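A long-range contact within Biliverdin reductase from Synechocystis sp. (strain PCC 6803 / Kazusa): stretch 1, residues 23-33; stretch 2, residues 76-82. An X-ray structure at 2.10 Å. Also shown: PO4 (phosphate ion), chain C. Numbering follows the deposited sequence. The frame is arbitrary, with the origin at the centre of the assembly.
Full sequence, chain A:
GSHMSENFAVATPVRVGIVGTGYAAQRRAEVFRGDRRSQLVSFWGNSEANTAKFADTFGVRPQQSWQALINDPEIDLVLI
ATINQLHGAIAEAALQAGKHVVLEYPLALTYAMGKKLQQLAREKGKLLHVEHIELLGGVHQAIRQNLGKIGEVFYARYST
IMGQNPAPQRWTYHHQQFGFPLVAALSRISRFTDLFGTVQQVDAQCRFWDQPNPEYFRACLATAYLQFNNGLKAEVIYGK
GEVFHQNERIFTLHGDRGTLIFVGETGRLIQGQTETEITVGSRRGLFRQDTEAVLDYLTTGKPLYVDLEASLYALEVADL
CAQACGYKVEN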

# COMPACT_ATOMS: atom_id res chain seq x y z
N TYR A 23 -8.98 6.86 0.30
CA TYR A 23 -8.47 7.32 1.59
C TYR A 23 -7.10 7.97 1.45
O TYR A 23 -6.86 9.06 1.98
CB TYR A 23 -8.41 6.15 2.58
CG TYR A 23 -7.90 6.54 3.95
CD1 TYR A 23 -6.54 6.54 4.23
CD2 TYR A 23 -8.77 6.93 4.95
CE1 TYR A 23 -6.07 6.90 5.48
CE2 TYR A 23 -8.31 7.29 6.20
CZ TYR A 23 -6.96 7.28 6.46
OH TYR A 23 -6.49 7.64 7.70
N ALA A 24 -6.17 7.30 0.76
CA ALA A 24 -4.82 7.85 0.62
C ALA A 24 -4.85 9.18 -0.13
O ALA A 24 -4.14 10.12 0.24
CB ALA A 24 -3.92 6.84 -0.09
N ALA A 25 -5.66 9.27 -1.18
CA ALA A 25 -5.77 10.52 -1.93
C ALA A 25 -6.32 11.64 -1.06
O ALA A 25 -5.87 12.78 -1.14
CB ALA A 25 -6.64 10.31 -3.16
N GLN A 26 -7.31 11.33 -0.22
CA GLN A 26 -7.92 12.35 0.62
C GLN A 26 -6.94 12.86 1.67
O GLN A 26 -6.84 14.07 1.90
CB GLN A 26 -9.19 11.81 1.28
CG GLN A 26 -10.33 11.55 0.29
CD GLN A 26 -11.48 10.77 0.90
OE1 GLN A 26 -11.79 10.93 2.08
NE2 GLN A 26 -12.11 9.93 0.09
N ARG A 27 -6.21 11.95 2.32
CA ARG A 27 -5.22 12.37 3.32
C ARG A 27 -4.13 13.22 2.69
O ARG A 27 -3.72 14.24 3.27
CB ARG A 27 -4.61 11.14 4.00
CG ARG A 27 -5.59 10.35 4.84
CD ARG A 27 -6.30 11.25 5.82
NE ARG A 27 -7.06 10.51 6.82
CZ ARG A 27 -8.01 11.04 7.58
NH1 ARG A 27 -8.34 12.31 7.44
NH2 ARG A 27 -8.66 10.29 8.47
N ARG A 28 -3.64 12.83 1.51
CA ARG A 28 -2.64 13.64 0.82
C ARG A 28 -3.21 15.00 0.45
O ARG A 28 -2.55 16.03 0.62
CB ARG A 28 -2.15 12.91 -0.43
CG ARG A 28 -1.47 11.58 -0.17
CD ARG A 28 -0.04 11.75 0.32
NE ARG A 28 0.66 10.46 0.37
CZ ARG A 28 1.91 10.31 0.78
NH1 ARG A 28 2.61 11.35 1.19
NH2 ARG A 28 2.46 9.10 0.78
N ALA A 29 -4.45 15.03 -0.06
CA ALA A 29 -5.07 16.28 -0.46
C ALA A 29 -5.21 17.23 0.72
O ALA A 29 -5.01 18.44 0.58
CB ALA A 29 -6.43 16.02 -1.11
N GLU A 30 -5.57 16.69 1.89
CA GLU A 30 -5.75 17.54 3.07
C GLU A 30 -4.45 18.26 3.43
O GLU A 30 -4.47 19.45 3.74
CB GLU A 30 -6.25 16.70 4.24
CG GLU A 30 -7.69 16.21 4.09
CD GLU A 30 -8.09 15.20 5.14
OE1 GLU A 30 -7.20 14.62 5.79
OE2 GLU A 30 -9.31 14.98 5.32
N VAL A 31 -3.32 17.56 3.37
CA VAL A 31 -2.05 18.17 3.77
C VAL A 31 -1.50 19.07 2.68
O VAL A 31 -0.94 20.13 2.96
CB VAL A 31 -1.05 17.07 4.18
CG1 VAL A 31 0.29 17.69 4.57
CG2 VAL A 31 -1.60 16.23 5.32
N PHE A 32 -1.65 18.67 1.41
CA PHE A 32 -1.16 19.50 0.31
C PHE A 32 -1.85 20.86 0.30
O PHE A 32 -1.20 21.88 0.04
CB PHE A 32 -1.38 18.79 -1.03
CG PHE A 32 -0.32 17.79 -1.36
CD1 PHE A 32 1.02 18.11 -1.21
CD2 PHE A 32 -0.65 16.52 -1.82
CE1 PHE A 32 2.00 17.20 -1.52
CE2 PHE A 32 0.33 15.61 -2.13
CZ PHE A 32 1.66 15.94 -1.98
N ARG A 33 -3.12 20.85 0.62
CA ARG A 33 -3.89 22.06 0.70
C ARG A 33 -3.48 22.93 1.88
O ARG A 33 -3.29 24.09 1.75
CB ARG A 33 -5.40 21.77 0.80
CG ARG A 33 -6.27 23.00 0.75
CD ARG A 33 -7.76 22.74 0.85
NE ARG A 33 -8.11 21.75 1.87
CZ ARG A 33 -9.36 21.38 2.19
NH1 ARG A 33 -10.40 21.97 1.59
NH2 ARG A 33 -9.55 20.45 3.11
N ASP A 76 3.48 19.92 -11.08
CA ASP A 76 4.84 19.48 -10.80
C ASP A 76 4.91 18.07 -10.25
O ASP A 76 5.89 17.36 -10.50
CB ASP A 76 5.51 20.43 -9.80
CG ASP A 76 5.46 21.88 -10.24
OD1 ASP A 76 5.80 22.16 -11.41
OD2 ASP A 76 5.10 22.73 -9.42
N LEU A 77 3.89 17.63 -9.52
CA LEU A 77 3.94 16.40 -8.75
C LEU A 77 2.64 15.63 -8.94
O LEU A 77 1.55 16.21 -8.86
CB LEU A 77 4.17 16.71 -7.27
CG LEU A 77 3.91 15.63 -6.22
CD1 LEU A 77 4.91 14.50 -6.33
CD2 LEU A 77 3.95 16.25 -4.83
N VAL A 78 2.75 14.33 -9.19
CA VAL A 78 1.60 13.45 -9.38
C VAL A 78 1.52 12.48 -8.21
O VAL A 78 2.48 11.73 -7.96
CB VAL A 78 1.67 12.70 -10.72
CG1 VAL A 78 0.52 11.71 -10.82
CG2 VAL A 78 1.65 13.68 -11.88
N LEU A 79 0.39 12.49 -7.51
CA LEU A 79 0.10 11.55 -6.44
C LEU A 79 -0.80 10.45 -7.00
O LEU A 79 -1.88 10.73 -7.52
CB LEU A 79 -0.56 12.26 -5.27
CG LEU A 79 -0.83 11.54 -3.94
CD1 LEU A 79 -2.12 10.73 -3.98
CD2 LEU A 79 0.35 10.66 -3.55
N ILE A 80 -0.35 9.20 -6.89
CA ILE A 80 -1.04 8.06 -7.48
C ILE A 80 -1.55 7.17 -6.34
O ILE A 80 -0.76 6.61 -5.58
CB ILE A 80 -0.12 7.26 -8.42
CG1 ILE A 80 0.46 8.18 -9.49
CG2 ILE A 80 -0.89 6.11 -9.06
CD1 ILE A 80 1.47 7.48 -10.39
N ALA A 81 -2.88 7.04 -6.25
CA ALA A 81 -3.52 6.19 -5.24
C ALA A 81 -4.89 5.79 -5.81
O ALA A 81 -5.93 6.32 -5.42
CB ALA A 81 -3.66 6.90 -3.90
N THR A 82 -4.87 4.78 -6.74
CA THR A 82 -6.08 4.46 -7.48
C THR A 82 -6.17 2.95 -7.70
O THR A 82 -5.72 2.17 -6.85
CB THR A 82 -6.08 5.25 -8.81
OG1 THR A 82 -7.28 4.99 -9.55
CG2 THR A 82 -4.86 4.92 -9.68
P PO4 C . -6.99 7.09 10.98
O1 PO4 C . -7.84 6.97 12.21
O2 PO4 C . -6.26 8.41 10.97
O3 PO4 C . -5.98 5.97 10.96
O4 PO4 C . -7.87 7.00 9.75
O HOH W 1 -6.92 6.94 -2.81

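The backbone arrangement is a helix laid against a strand. Residues 23-33 are helical throughout, residues 77-80 form the strand, and their N-to-C directions differ by 145°, so the two run roughly antiparallel. The axes come within 9.3 Å of each other, and the backbones are nearest where Ala25 CA lies 5.9 Å from Ala81 CA, just past the end of the strand. The helix supports itself through the usual i to i+4 ladder, from Arg27 N to Tyr23 O at 3.0 Å up to Arg33 N to Ala29 O at 3.1 Å, with one weak rung between Val31 N and Arg27 O at 3.3 Å. The direct contacts between the stretches are mainly through side chains, with Ala25 adding backbone atoms.

Periodicity selects which side chains meet. On the helix, Ala24, Arg28 and Phe32 recur every four residues and direct their CA-to-CB bonds toward the other stretch. On the other side the repeat is two: Leu77, Leu79 and Ala81 point toward the helix, while Val78 and Ile80 between them make no contact with it. Since the directions oppose, the pairs follow in reverse order: Ala24 with Ala81, Arg28 with Leu79, Phe32 with Leu77.

The packing is graded in size. Where the backbones are nearest, methyl meets methyl, Ala24 CB to Ala81 CB at 3.8 Å, and two small residues occupy the narrow space. Farther along the helix the partners are large: Phe32 CZ reaches Leu77 CD2 at 3.7 Å, the ring approached obliquely by the methyl. Leu79 sits between these pairs and has the largest area covered by the helix, 73 Å². Its CD1 lies 4.2 Å from Ala25 CA. Arg28 CG packs on Leu79 CG at 3.8 Å, and Leu79 CD2 also lies obliquely by the guanidinium, 3.9 Å from Arg28 NE. Here the arginine packs on a leucine and its terminal nitrogens, NH1 and NH2, still have hydrogen-bond partners elsewhere in the structure.

No direct hydrogen bond joins the stretches, but one water does. It accepts from Ala25 N at 3.1 Å and donates to Ala81 O at 2.9 Å. Near the start of the helix, Ala25 N has no partner four residues back within the stretch, and the water links it to the loop carbonyl right where the backbones come closest.

A polar network of Tyr23, Arg27 and Glu30 takes no part in the contact. Arg27 NE donates to Tyr23 OH at 3.1 Å, and Arg27 NH1 forms a salt bridge with Glu30 OE1, also at 3.1 Å, so one guanidinium ties together residues four before and three after it. Tyr23 OH in turn donates to PO4 O4 at 2.6 Å; the phosphate probably comes from the crystallisation liquor. The rule to read here is matched spacing, every four residues on the helix against every two on the other stretch, with small residues at the close end, larger ones farther along, and one water bridging Ala25 N to Ala81 O.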